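Local structure of CRISPR-associated endonuclease Cas1 (Thermotoga maritima, 4XTK) at residues Tyr12-Gly17 with Lys46-Val51; Glu40-Ile45 with Lys64-His69; Leu94-His99 with Lys314-Glu319; Arg116-Met121 with Gly153-Ala158; Asp133-Tyr138 with Arg159-Ser164. The protein probably acts as a metal-dependent double-stranded DNA endonuclease in CRISPR adaptive immunity, working as a homodimer that assembles with a Cas2 dimer. All blocks are in the same frame, centred on the assembly; numbering follows the deposited sequence.

Contact 1: Tyr12-Gly17 with Lys46-Val51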
# COMPACT_ATOMS: atom_id res chain seq x y z
N TYR E 12 -10.11 8.97 -13.53
CA TYR E 12 -10.69 9.53 -12.31
C TYR E 12 -12.21 9.54 -12.39
O TYR E 12 -12.80 10.25 -13.21
CB TYR E 12 -10.18 10.96 -12.07
CG TYR E 12 -8.77 11.03 -11.53
CD1 TYR E 12 -7.68 10.69 -12.31
CD2 TYR E 12 -8.53 11.46 -10.22
CE1 TYR E 12 -6.39 10.76 -11.82
CE2 TYR E 12 -7.24 11.53 -9.72
CZ TYR E 12 -6.18 11.18 -10.52
OH TYR E 12 -4.90 11.24 -10.03
N LEU E 13 -12.86 8.73 -11.55
CA LEU E 13 -14.31 8.74 -11.48
C LEU E 13 -14.81 9.49 -10.27
O LEU E 13 -14.68 9.02 -9.14
CB LEU E 13 -14.85 7.31 -11.43
CG LEU E 13 -14.70 6.48 -12.69
CD1 LEU E 13 -15.36 5.14 -12.48
CD2 LEU E 13 -15.33 7.22 -13.86
N PHE E 14 -15.39 10.67 -10.49
CA PHE E 14 -15.97 11.43 -9.40
C PHE E 14 -17.46 11.20 -9.23
O PHE E 14 -18.04 11.59 -8.22
CB PHE E 14 -15.68 12.90 -9.59
CG PHE E 14 -14.23 13.22 -9.48
CD1 PHE E 14 -13.63 13.37 -8.24
CD2 PHE E 14 -13.45 13.33 -10.61
CE1 PHE E 14 -12.28 13.64 -8.14
CE2 PHE E 14 -12.11 13.59 -10.51
CZ PHE E 14 -11.53 13.76 -9.27
N SER E 15 -18.07 10.55 -10.21
CA SER E 15 -19.52 10.37 -10.22
C SER E 15 -19.94 9.13 -9.45
O SER E 15 -19.27 8.10 -9.48
CB SER E 15 -20.06 10.30 -11.65
OG SER E 15 -19.89 11.54 -12.33
N SER E 16 -21.05 9.24 -8.73
CA SER E 16 -21.64 8.08 -8.08
C SER E 16 -22.46 7.27 -9.07
O SER E 16 -23.01 7.82 -10.03
CB SER E 16 -22.49 8.51 -6.89
OG SER E 16 -21.69 9.14 -5.90
N GLY E 17 -22.54 5.97 -8.84
CA GLY E 17 -23.31 5.09 -9.71
C GLY E 17 -22.89 3.65 -9.56
O GLY E 17 -22.29 3.26 -8.56
N LYS E 46 -9.28 5.41 -10.43
CA LYS E 46 -9.43 6.03 -9.12
C LYS E 46 -10.88 6.49 -8.87
O LYS E 46 -11.38 7.40 -9.54
CB LYS E 46 -8.48 7.23 -8.98
CG LYS E 46 -7.00 6.88 -9.04
CD LYS E 46 -6.18 8.17 -9.12
CE LYS E 46 -4.70 7.93 -9.39
NZ LYS E 46 -4.20 6.63 -8.87
N VAL E 47 -11.53 5.87 -7.89
CA VAL E 47 -12.94 6.11 -7.60
C VAL E 47 -13.16 7.04 -6.41
O VAL E 47 -12.87 6.68 -5.27
CB VAL E 47 -13.66 4.79 -7.31
CG1 VAL E 47 -15.11 5.05 -6.90
CG2 VAL E 47 -13.60 3.89 -8.52
N PHE E 48 -13.64 8.25 -6.67
CA PHE E 48 -14.00 9.17 -5.59
C PHE E 48 -15.49 9.20 -5.25
O PHE E 48 -15.89 9.77 -4.23
CB PHE E 48 -13.53 10.57 -5.95
CG PHE E 48 -12.04 10.69 -6.05
CD1 PHE E 48 -11.39 10.37 -7.21
CD2 PHE E 48 -11.30 11.12 -4.96
CE1 PHE E 48 -10.03 10.48 -7.31
CE2 PHE E 48 -9.94 11.23 -5.05
CZ PHE E 48 -9.30 10.91 -6.22
N GLY E 49 -16.32 8.59 -6.09
CA GLY E 49 -17.75 8.66 -5.89
C GLY E 49 -18.22 7.51 -5.05
O GLY E 49 -17.42 6.67 -4.63
N GLU E 50 -19.52 7.45 -4.79
CA GLU E 50 -20.09 6.27 -4.15
C GLU E 50 -20.50 5.30 -5.25
O GLU E 50 -21.41 5.57 -6.02
CB GLU E 50 -21.28 6.65 -3.26
CG GLU E 50 -20.92 7.53 -2.07
CD GLU E 50 -20.03 6.81 -1.05
OE1 GLU E 50 -20.05 5.56 -1.02
OE2 GLU E 50 -19.33 7.50 -0.29
N VAL E 51 -19.82 4.16 -5.32
CA VAL E 51 -20.07 3.21 -6.40
C VAL E 51 -20.52 1.84 -5.91
O VAL E 51 -20.14 1.39 -4.83
CB VAL E 51 -18.82 3.02 -7.28
CG1 VAL E 51 -18.45 4.31 -7.98
CG2 VAL E 51 -17.65 2.49 -6.46
O HOH W 1 -17.14 12.60 -5.40
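Two parallel strands pair at Tyr12-Lys46 and Leu13-Val47, bend together, and pair again at Gly17-Val51. Leu13 is gripped through both backbone groups: its N donates to Lys46 O (2.8 Å), and its O takes Phe48 N (2.8 Å) nearly along the C=O axis. Beyond the bend a side chain joins in, Ser16 OG accepting from Glu50 N at 3.0 Å, and Gly17 N then reaches Glu50 O at 3.1 Å. On the face carrying Tyr12 and Lys46, Lys46 CD lies over the tyrosine ring, 3.7 Å from its centroid, a CH-pi contact. Phe48 lies alongside two rings. Phe14 is nearly parallel to it (17°) but slid aside, so that Phe14 CE1 sits above the rim of Phe48, whereas Tyr12 meets it rim to rim; Phe71 stacks on Phe48. Gly49 O accepts a bond from Lys55 of the second subunit. The paired bend, flanked by this aromatic cluster, carries two neighbouring strands from one sheet of the N-terminal beta domain into the other.

Contact 2: Glu40-Ile45 with Lys64-His69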
# COMPACT_ATOMS: atom_id res chain seq x y z
N GLU E 40 -8.70 0.30 -22.88
CA GLU E 40 -7.54 -0.08 -23.70
C GLU E 40 -6.24 0.65 -23.36
O GLU E 40 -5.16 0.06 -23.40
CB GLU E 40 -7.87 0.11 -25.18
CG GLU E 40 -7.88 -1.19 -25.97
CD GLU E 40 -6.48 -1.65 -26.34
OE1 GLU E 40 -5.77 -0.90 -27.05
OE2 GLU E 40 -6.08 -2.76 -25.92
N ASN E 41 -6.34 1.95 -23.09
CA ASN E 41 -5.18 2.72 -22.65
C ASN E 41 -5.11 2.96 -21.14
O ASN E 41 -4.29 3.74 -20.68
CB ASN E 41 -5.13 4.06 -23.38
CG ASN E 41 -3.72 4.50 -23.65
OD1 ASN E 41 -2.84 3.67 -23.91
ND2 ASN E 41 -3.47 5.80 -23.59
N VAL E 42 -6.01 2.34 -20.38
CA VAL E 42 -6.09 2.61 -18.95
C VAL E 42 -5.21 1.70 -18.10
O VAL E 42 -5.36 0.48 -18.15
CB VAL E 42 -7.54 2.47 -18.46
CG1 VAL E 42 -7.61 2.72 -16.95
CG2 VAL E 42 -8.43 3.43 -19.22
N MET E 43 -4.28 2.28 -17.36
CA MET E 43 -3.52 1.49 -16.39
C MET E 43 -4.20 1.34 -15.03
O MET E 43 -3.98 0.34 -14.36
CB MET E 43 -2.12 2.06 -16.21
CG MET E 43 -2.04 3.43 -15.60
SD MET E 43 -0.31 3.74 -15.22
CE MET E 43 -0.01 2.45 -14.01
N ASP E 44 -5.00 2.32 -14.61
CA ASP E 44 -5.71 2.18 -13.34
C ASP E 44 -6.92 3.10 -13.23
O ASP E 44 -7.06 4.07 -13.97
CB ASP E 44 -4.76 2.44 -12.17
CG ASP E 44 -4.34 3.89 -12.09
OD1 ASP E 44 -3.91 4.44 -13.12
OD2 ASP E 44 -4.44 4.47 -10.99
N ILE E 45 -7.80 2.78 -12.27
CA ILE E 45 -8.99 3.59 -12.02
C ILE E 45 -9.04 4.11 -10.58
O ILE E 45 -8.87 3.36 -9.62
CB ILE E 45 -10.27 2.78 -12.29
CG1 ILE E 45 -10.28 2.28 -13.74
CG2 ILE E 45 -11.50 3.61 -12.01
CD1 ILE E 45 -11.30 1.20 -14.00
N LYS E 64 -8.11 -7.61 -17.26
CA LYS E 64 -7.48 -6.51 -17.97
C LYS E 64 -6.26 -5.98 -17.21
O LYS E 64 -5.59 -5.05 -17.65
CB LYS E 64 -8.48 -5.38 -18.20
CG LYS E 64 -9.67 -5.76 -19.06
CD LYS E 64 -9.27 -5.97 -20.51
CE LYS E 64 -10.47 -6.26 -21.39
NZ LYS E 64 -10.11 -6.35 -22.84
N ARG E 65 -6.00 -6.59 -16.05
CA ARG E 65 -4.85 -6.26 -15.23
C ARG E 65 -4.87 -4.79 -14.82
O ARG E 65 -3.83 -4.12 -14.76
CB ARG E 65 -3.56 -6.64 -15.97
CG ARG E 65 -3.51 -8.13 -16.28
CD ARG E 65 -2.32 -8.56 -17.14
NE ARG E 65 -2.30 -10.01 -17.27
CZ ARG E 65 -1.38 -10.71 -17.94
NH1 ARG E 65 -0.38 -10.08 -18.54
NH2 ARG E 65 -1.45 -12.03 -17.99
N ILE E 66 -6.07 -4.31 -14.52
CA ILE E 66 -6.31 -2.93 -14.11
C ILE E 66 -6.73 -2.84 -12.65
O ILE E 66 -7.83 -3.27 -12.29
CB ILE E 66 -7.41 -2.27 -14.96
CG1 ILE E 66 -7.01 -2.23 -16.43
CG2 ILE E 66 -7.75 -0.89 -14.42
CD1 ILE E 66 -8.12 -1.77 -17.34
N PRO E 67 -5.86 -2.28 -11.80
CA PRO E 67 -6.26 -2.10 -10.41
C PRO E 67 -7.19 -0.91 -10.27
O PRO E 67 -7.19 -0.01 -11.12
CB PRO E 67 -4.94 -1.86 -9.68
CG PRO E 67 -3.95 -1.50 -10.74
CD PRO E 67 -4.60 -1.59 -12.09
N ILE E 68 -7.99 -0.91 -9.22
CA ILE E 68 -8.90 0.19 -8.97
C ILE E 68 -8.68 0.71 -7.55
O ILE E 68 -8.74 -0.06 -6.58
CB ILE E 68 -10.38 -0.23 -9.21
CG1 ILE E 68 -11.35 0.89 -8.85
CG2 ILE E 68 -10.74 -1.50 -8.45
CD1 ILE E 68 -12.75 0.59 -9.30
N HIS E 69 -8.38 2.00 -7.46
CA HIS E 69 -8.12 2.65 -6.18
C HIS E 69 -9.38 3.35 -5.65
O HIS E 69 -10.12 3.97 -6.41
CB HIS E 69 -6.99 3.68 -6.30
CG HIS E 69 -5.75 3.14 -6.94
ND1 HIS E 69 -4.91 2.26 -6.30
CD2 HIS E 69 -5.20 3.38 -8.15
CE1 HIS E 69 -3.89 1.97 -7.09
NE2 HIS E 69 -4.04 2.63 -8.22
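Segment 64-69 leaves helix 55-63 at Arg65, whose positive phi belongs to a Schellman motif, and heads into strand 68-71 beside strand 42-47. Ile66 comes first into contact. Its CG1, anti to the carbonyl carbon, lies 3.6 Å from Val42 O, while CG2, anti to the backbone N, lies 3.8 Å from Asp44 CA and 4.1 Å from Ile45 CG1; Leu61 of helix 55-63 packs on both isoleucines. Pro67 follows with CD against Met43 O, and its own carbonyl accepts Ile45 N in the carbonyl plane (3.1 Å, 162° at the hydrogen). Ile68 forms the parallel bridge with Ile45, its CG1 crossing obliquely to 4.1 Å from Ile45 CB. At His69 the backbone N donates to Ile45 O (2.6 Å), almost straight along the C=O axis. The imidazole edge faces Asp44, with OD2 in the ring plane, 3.3 Å from NE2, and the carboxylate turned 69° from the ring. Asp44 OD2 also forms a salt bridge with Lys46 and OD1 accepts from Ser10, while His69 ND1 is bonded to Thr80. The buried carboxylate is thus met from several sides, and the nearby lysine probably stabilises its negative charge.

Contact 3: Leu94-His99 with Lys314-Glu319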
# COMPACT_ATOMS: atom_id res chain seq x y z
N LEU E 94 11.33 2.19 -4.99
CA LEU E 94 12.73 1.82 -5.17
C LEU E 94 13.56 3.01 -5.61
O LEU E 94 14.71 3.18 -5.17
CB LEU E 94 12.87 0.68 -6.19
CG LEU E 94 12.17 -0.62 -5.80
CD1 LEU E 94 12.44 -1.72 -6.82
CD2 LEU E 94 12.55 -1.08 -4.40
N LYS E 95 13.00 3.84 -6.48
CA LYS E 95 13.72 5.02 -6.95
C LYS E 95 13.93 5.96 -5.77
O LYS E 95 14.99 6.56 -5.64
CB LYS E 95 12.97 5.73 -8.07
CG LYS E 95 12.74 4.89 -9.32
CD LYS E 95 14.04 4.43 -9.95
CE LYS E 95 14.73 5.58 -10.66
NZ LYS E 95 15.93 5.13 -11.41
N GLN E 96 12.91 6.05 -4.91
CA GLN E 96 12.94 6.90 -3.73
C GLN E 96 14.03 6.49 -2.74
O GLN E 96 14.77 7.35 -2.24
CB GLN E 96 11.58 6.90 -3.03
CG GLN E 96 10.53 7.77 -3.71
CD GLN E 96 9.20 7.77 -3.00
OE1 GLN E 96 8.24 7.13 -3.45
NE2 GLN E 96 9.11 8.49 -1.89
N ALA E 97 14.13 5.20 -2.45
CA ALA E 97 15.16 4.70 -1.54
C ALA E 97 16.51 4.99 -2.14
O ALA E 97 17.44 5.47 -1.46
CB ALA E 97 15.00 3.22 -1.29
N GLU E 98 16.61 4.73 -3.44
CA GLU E 98 17.83 5.05 -4.16
C GLU E 98 18.15 6.56 -4.07
O GLU E 98 19.32 6.89 -3.89
CB GLU E 98 17.73 4.59 -5.61
CG GLU E 98 18.81 5.15 -6.53
CD GLU E 98 18.45 5.01 -8.00
OE1 GLU E 98 17.74 4.04 -8.36
OE2 GLU E 98 18.87 5.88 -8.80
N HIS E 99 17.20 7.49 -4.13
CA HIS E 99 17.74 8.85 -4.01
C HIS E 99 17.89 9.25 -2.55
O HIS E 99 18.45 10.30 -2.25
CB HIS E 99 16.95 9.94 -4.74
CG HIS E 99 16.73 9.68 -6.19
ND1 HIS E 99 17.55 8.86 -6.93
CD2 HIS E 99 16.03 10.40 -7.11
CE1 HIS E 99 17.18 8.90 -8.19
NE2 HIS E 99 16.26 9.84 -8.33
N LYS E 314 8.90 13.18 -11.77
CA LYS E 314 9.70 13.27 -12.98
C LYS E 314 11.18 13.29 -12.63
O LYS E 314 11.98 12.64 -13.30
CB LYS E 314 9.29 14.50 -13.79
CG LYS E 314 8.00 14.28 -14.56
CD LYS E 314 7.63 15.45 -15.46
CE LYS E 314 7.50 16.75 -14.68
NZ LYS E 314 6.89 17.79 -15.55
N HIS E 315 11.53 14.00 -11.56
CA HIS E 315 12.91 14.03 -11.10
C HIS E 315 13.43 12.63 -10.76
O HIS E 315 14.53 12.25 -11.17
CB HIS E 315 13.05 14.94 -9.87
CG HIS E 315 14.39 14.88 -9.22
ND1 HIS E 315 15.50 15.54 -9.73
CD2 HIS E 315 14.82 14.23 -8.11
CE1 HIS E 315 16.54 15.30 -8.95
NE2 HIS E 315 16.15 14.52 -7.96
N LEU E 316 12.62 11.87 -10.03
CA LEU E 316 13.04 10.55 -9.57
C LEU E 316 13.33 9.58 -10.73
O LEU E 316 14.21 8.74 -10.62
CB LEU E 316 11.98 9.95 -8.65
CG LEU E 316 11.90 10.59 -7.26
CD1 LEU E 316 10.73 10.06 -6.49
CD2 LEU E 316 13.13 10.36 -6.47
N ILE E 317 12.59 9.71 -11.83
CA ILE E 317 12.80 8.79 -12.96
C ILE E 317 13.75 9.33 -14.02
O ILE E 317 13.94 8.69 -15.06
CB ILE E 317 11.46 8.43 -13.64
CG1 ILE E 317 10.85 9.65 -14.33
CG2 ILE E 317 10.50 7.84 -12.64
CD1 ILE E 317 9.56 9.35 -15.05
N GLY E 318 14.35 10.49 -13.79
CA GLY E 318 15.36 11.00 -14.70
C GLY E 318 14.84 11.90 -15.81
O GLY E 318 15.62 12.61 -16.46
N GLU E 319 13.53 11.87 -16.02
CA GLU E 319 12.86 12.78 -16.95
C GLU E 319 12.73 14.16 -16.31
O GLU E 319 12.13 14.29 -15.25
CB GLU E 319 11.49 12.23 -17.31
CG GLU E 319 11.30 11.88 -18.77
CD GLU E 319 9.85 11.53 -19.05
OE1 GLU E 319 9.08 11.45 -18.07
OE2 GLU E 319 9.50 11.33 -20.24
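Here the last turn of helix 301-316 packs against the side of helix 93-101 in the helical part of Cas1. The tighter part is buried and centres on Leu316. With CG anti to its carbonyl carbon, Leu316 brings CD1 to Gln96 CG at 3.6 Å, while its carbonyl lies near the His99 ring. His315 comes near with CD2 4.1 Å from His99 CD2, the ring planes 71° apart. Ile109 of helix 103-127 packs against His99, His315 and Leu316 together, and Gln96 is tied through OE1 to Asp214 N. The other side is looser and more polar. Lys95, bent at chi2 and chi3, lays its CE 3.2 Å from Leu316 O and carries NZ on to a long salt bridge with Glu98 OE1 (3.7 Å); Ile317 is exposed beyond it and touches the lysine only lightly. Gly318, with positive phi, takes the chain out of the helix. Away from this junction, Ala97 meets Ala97 of the second subunit. Between the two parts lies the single polar link across the segments, a weak hydrogen bond from His99 NE2 to Leu316 O, 3.3 Å long and bent to 128° at the hydrogen.

Contact 4: Arg116-Met121 with Gly153-Ala158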
# COMPACT_ATOMS: atom_id res chain seq x y z
N ARG E 116 12.72 26.44 -2.70
CA ARG E 116 11.37 26.88 -3.01
C ARG E 116 10.66 27.41 -1.77
O ARG E 116 9.97 28.43 -1.83
CB ARG E 116 10.57 25.74 -3.65
CG ARG E 116 11.10 25.29 -5.01
CD ARG E 116 10.42 26.03 -6.16
NE ARG E 116 8.97 25.93 -6.09
CZ ARG E 116 8.15 26.95 -5.85
NH1 ARG E 116 8.65 28.17 -5.67
NH2 ARG E 116 6.84 26.76 -5.79
N SER E 117 10.85 26.72 -0.64
CA SER E 117 10.30 27.18 0.64
C SER E 117 10.74 28.61 0.96
O SER E 117 9.94 29.43 1.42
CB SER E 117 10.74 26.25 1.78
OG SER E 117 10.00 25.05 1.77
N PHE E 118 12.01 28.91 0.71
CA PHE E 118 12.54 30.23 0.99
C PHE E 118 11.93 31.27 0.07
O PHE E 118 11.58 32.36 0.51
CB PHE E 118 14.07 30.25 0.86
CG PHE E 118 14.79 29.62 2.02
CD1 PHE E 118 14.10 28.97 3.02
CD2 PHE E 118 16.17 29.70 2.11
CE1 PHE E 118 14.77 28.39 4.08
CE2 PHE E 118 16.84 29.13 3.18
CZ PHE E 118 16.13 28.47 4.16
N GLN E 119 11.80 30.94 -1.21
CA GLN E 119 11.30 31.92 -2.15
C GLN E 119 9.82 32.19 -1.91
O GLN E 119 9.35 33.32 -2.07
CB GLN E 119 11.54 31.48 -3.59
CG GLN E 119 11.32 32.61 -4.60
CD GLN E 119 12.11 33.87 -4.24
OE1 GLN E 119 13.30 33.81 -3.93
NE2 GLN E 119 11.43 35.01 -4.27
N ASN E 120 9.09 31.16 -1.50
CA ASN E 120 7.69 31.33 -1.13
C ASN E 120 7.55 32.21 0.10
O ASN E 120 6.66 33.06 0.17
CB ASN E 120 7.03 29.98 -0.89
CG ASN E 120 6.83 29.20 -2.17
OD1 ASN E 120 7.07 29.71 -3.27
ND2 ASN E 120 6.36 27.97 -2.04
N MET E 121 8.43 32.01 1.08
CA MET E 121 8.49 32.85 2.26
C MET E 121 8.71 34.31 1.87
O MET E 121 8.00 35.21 2.33
CB MET E 121 9.59 32.39 3.23
CG MET E 121 9.21 31.21 4.12
SD MET E 121 10.44 30.86 5.39
CE MET E 121 11.25 29.40 4.75
N GLY E 153 18.02 22.19 9.75
CA GLY E 153 18.21 23.16 10.81
C GLY E 153 18.11 24.58 10.30
O GLY E 153 17.45 25.42 10.90
N ILE E 154 18.76 24.83 9.17
CA ILE E 154 18.75 26.15 8.54
C ILE E 154 17.34 26.54 8.12
O ILE E 154 16.92 27.69 8.31
CB ILE E 154 19.69 26.19 7.32
CG1 ILE E 154 21.14 25.96 7.77
CG2 ILE E 154 19.58 27.52 6.59
CD1 ILE E 154 22.09 25.60 6.63
N GLU E 155 16.60 25.59 7.57
CA GLU E 155 15.24 25.85 7.11
C GLU E 155 14.35 26.23 8.30
O GLU E 155 13.64 27.23 8.26
CB GLU E 155 14.67 24.63 6.37
CG GLU E 155 13.55 24.95 5.38
CD GLU E 155 12.19 24.97 6.04
OE1 GLU E 155 12.06 24.46 7.17
OE2 GLU E 155 11.23 25.49 5.42
N GLY E 156 14.42 25.44 9.37
CA GLY E 156 13.69 25.73 10.59
C GLY E 156 13.96 27.13 11.12
O GLY E 156 13.03 27.85 11.47
N ASN E 157 15.23 27.50 11.19
CA ASN E 157 15.61 28.82 11.69
C ASN E 157 15.10 29.93 10.79
O ASN E 157 14.66 30.98 11.28
CB ASN E 157 17.14 28.92 11.84
CG ASN E 157 17.69 27.96 12.88
OD1 ASN E 157 17.00 27.60 13.84
ND2 ASN E 157 18.94 27.55 12.71
N ALA E 158 15.14 29.70 9.48
CA ALA E 158 14.57 30.63 8.51
C ALA E 158 13.09 30.82 8.77
O ALA E 158 12.58 31.94 8.75
CB ALA E 158 14.79 30.12 7.09
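The Phe118 ring enters this contact by its rim: Glu155 CA lies at its edge in the ring plane, Ile154 O is also near that plane, and Ala158 CB and Glu155 CG approach obliquely. The corner formed by CE1 and CZ does the touching. CE1 is 3.5 Å from Ala158 CB and 3.9 Å from Glu155 CG, while CZ looks toward Ile154 CG2 at 4.3 Å. Tyr138 and Ala142 of helix 136-144 also pack on the phenylalanine. The second flat group, the Glu155 carboxylate, lies only 18° from the plane of that ring. Its CG is anti to the backbone N, and a bend at chi2 (-87°) carries the acid back across the gap toward helix 103-127. There OE2 lies beside Ser117 CB (3.8 Å) and Met121 CE (4.0 Å); the serine hydroxyl is bonded to Ile113 O, and Arg159 forms the salt bridge with the acid. Met121 CE also reaches Ala158 CB. The two helical segments run almost parallel (10°), with their axes 11.0 Å apart, a spacing bridged by the ring, the methionine and the acid. Glu236 touches both Ser117 and Glu155, and His221 is about 6 Å from Glu155, side chain to side chain. By similarity, these three acid and histidine residues bind Mn(2+), so the contact borders the probable metal site, to which helix 148-166 gives Glu155 and helix 230-252 gives Glu236.

Contact 5: Asp133-Tyr138 with Arg159-Ser164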
# COMPACT_ATOMS: atom_id res chain seq x y z
N ASP E 133 14.60 40.90 3.59
CA ASP E 133 16.06 40.85 3.45
C ASP E 133 16.76 40.03 4.53
O ASP E 133 17.83 39.46 4.29
CB ASP E 133 16.65 42.27 3.42
CG ASP E 133 16.37 43.05 4.70
OD1 ASP E 133 15.49 42.63 5.48
OD2 ASP E 133 17.02 44.09 4.92
N SER E 134 16.15 39.94 5.71
CA SER E 134 16.74 39.18 6.81
C SER E 134 16.93 37.72 6.42
O SER E 134 17.86 37.05 6.88
CB SER E 134 15.86 39.28 8.06
OG SER E 134 14.55 38.83 7.80
N LEU E 135 16.05 37.23 5.54
CA LEU E 135 16.07 35.85 5.09
C LEU E 135 17.25 35.52 4.18
O LEU E 135 17.55 34.34 3.96
CB LEU E 135 14.76 35.52 4.37
CG LEU E 135 13.53 35.38 5.26
CD1 LEU E 135 12.29 35.01 4.44
CD2 LEU E 135 13.78 34.36 6.36
N THR E 136 17.92 36.54 3.66
CA THR E 136 19.00 36.32 2.71
C THR E 136 20.13 35.47 3.29
O THR E 136 20.67 34.60 2.61
CB THR E 136 19.58 37.65 2.21
OG1 THR E 136 18.54 38.43 1.61
CG2 THR E 136 20.66 37.40 1.17
N ARG E 137 20.46 35.71 4.56
CA ARG E 137 21.55 34.99 5.22
C ARG E 137 21.28 33.48 5.23
O ARG E 137 22.21 32.67 5.11
CB ARG E 137 21.76 35.49 6.65
CG ARG E 137 22.86 34.76 7.42
CD ARG E 137 22.79 35.02 8.92
NE ARG E 137 22.42 33.84 9.69
CZ ARG E 137 21.59 33.84 10.72
NH1 ARG E 137 21.01 34.98 11.10
NH2 ARG E 137 21.31 32.72 11.36
N TYR E 138 20.01 33.11 5.37
CA TYR E 138 19.63 31.71 5.42
C TYR E 138 19.70 31.07 4.05
O TYR E 138 20.08 29.90 3.92
CB TYR E 138 18.24 31.55 6.02
CG TYR E 138 18.13 32.06 7.43
CD1 TYR E 138 18.62 31.33 8.50
CD2 TYR E 138 17.53 33.29 7.70
CE1 TYR E 138 18.53 31.80 9.79
CE2 TYR E 138 17.43 33.77 8.99
CZ TYR E 138 17.93 33.02 10.03
OH TYR E 138 17.84 33.48 11.32
N ARG E 159 12.39 29.71 9.01
CA ARG E 159 10.97 29.75 9.29
C ARG E 159 10.69 30.61 10.52
O ARG E 159 9.76 31.44 10.52
CB ARG E 159 10.43 28.34 9.48
CG ARG E 159 8.92 28.25 9.65
CD ARG E 159 8.19 28.34 8.33
NE ARG E 159 8.59 27.28 7.40
CZ ARG E 159 8.23 27.22 6.13
NH1 ARG E 159 7.44 28.16 5.61
NH2 ARG E 159 8.65 26.23 5.36
N GLU E 160 11.49 30.43 11.57
CA GLU E 160 11.28 31.15 12.82
C GLU E 160 11.48 32.65 12.65
O GLU E 160 10.74 33.45 13.21
CB GLU E 160 12.20 30.61 13.91
N GLU E 161 12.48 33.02 11.86
CA GLU E 161 12.72 34.42 11.53
C GLU E 161 11.57 34.97 10.68
O GLU E 161 11.11 36.10 10.85
CB GLU E 161 14.05 34.59 10.80
CG GLU E 161 14.29 35.96 10.23
CD GLU E 161 14.33 37.03 11.31
OE1 GLU E 161 14.70 36.69 12.46
OE2 GLU E 161 13.98 38.19 11.02
N TYR E 162 11.12 34.14 9.75
CA TYR E 162 10.00 34.47 8.90
C TYR E 162 8.75 34.73 9.74
O TYR E 162 8.02 35.69 9.49
CB TYR E 162 9.77 33.34 7.90
CG TYR E 162 8.39 33.28 7.30
CD1 TYR E 162 8.08 34.02 6.17
CD2 TYR E 162 7.41 32.48 7.85
CE1 TYR E 162 6.81 33.97 5.61
CE2 TYR E 162 6.15 32.42 7.31
CZ TYR E 162 5.85 33.16 6.19
OH TYR E 162 4.60 33.10 5.65
N TYR E 163 8.53 33.88 10.74
CA TYR E 163 7.38 34.03 11.63
C TYR E 163 7.44 35.32 12.45
O TYR E 163 6.41 35.94 12.71
CB TYR E 163 7.28 32.81 12.56
CG TYR E 163 6.53 31.65 11.95
CD1 TYR E 163 5.37 31.87 11.21
CD2 TYR E 163 6.98 30.34 12.10
CE1 TYR E 163 4.68 30.81 10.64
CE2 TYR E 163 6.29 29.28 11.53
CZ TYR E 163 5.14 29.52 10.81
OH TYR E 163 4.44 28.48 10.24
N SER E 164 8.64 35.73 12.84
CA SER E 164 8.83 36.99 13.55
C SER E 164 8.45 38.16 12.65
O SER E 164 7.92 39.16 13.13
CB SER E 164 10.27 37.15 14.02
OG SER E 164 10.57 36.24 15.08
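Glu161 and Tyr138 cross at about a right angle at the centre of this small contact. Tyr138 CG is anti to its carbonyl carbon (chi1 -61°), which brings the CE2 side of the ring 3.9 Å from Glu161 CB; the phenolic OH is at a similar distance, 4.0 Å, from the same carbon. Glu161 starts out with CG anti to the backbone N and then bends at chi2 (62°), so its aliphatic part serves the tyrosine while the carboxylate swings on toward Ser134. Carboxylate and phenol ring end up nearly parallel, 16° apart, without stacking. Ser134 points at the acid, its OG 3.3 Å from Glu161 OE2. Leu135 lies alongside, its CD2 branch 4.2 Å from Glu161 CG and 4.4 Å from Tyr162 CB. Tyr162 itself leads its ring away from 133-138, and its OH is bonded to Asp244. The contact joins the start of helix 136-144 to the middle and later turns of helix 148-166. Helix 103-127 packs on Leu135 and Tyr162 through Val122, Met121 and Phe124, and helix 230-252 adds Pro240 against Tyr162 and Arg159, the latter also salt-bridged to Glu236.

How the contacts relate
From the N terminus, contact 1 brings 46-51 back beside 12-17, and contact 2 brings 64-69 beside 40-45. Their segments alternate along the chain, so the two loops cross on shared strand 42-47, and Val47 and His69 meet across neighbouring strands of one sheet. Contact 3 then closes the longest loop, returning the C-terminal end of helix 301-316 to helix 93-101. Contacts 4 and 5 both fall within that loop and again cross each other: they share helix 148-166 and join it to helices 103-127 and 136-144, touching through Met121 and Tyr162. Contacts 1 and 2 lie across the chain's centre from contacts 4 and 5, with contacts 1 and 4 about 38 Å apart between centres.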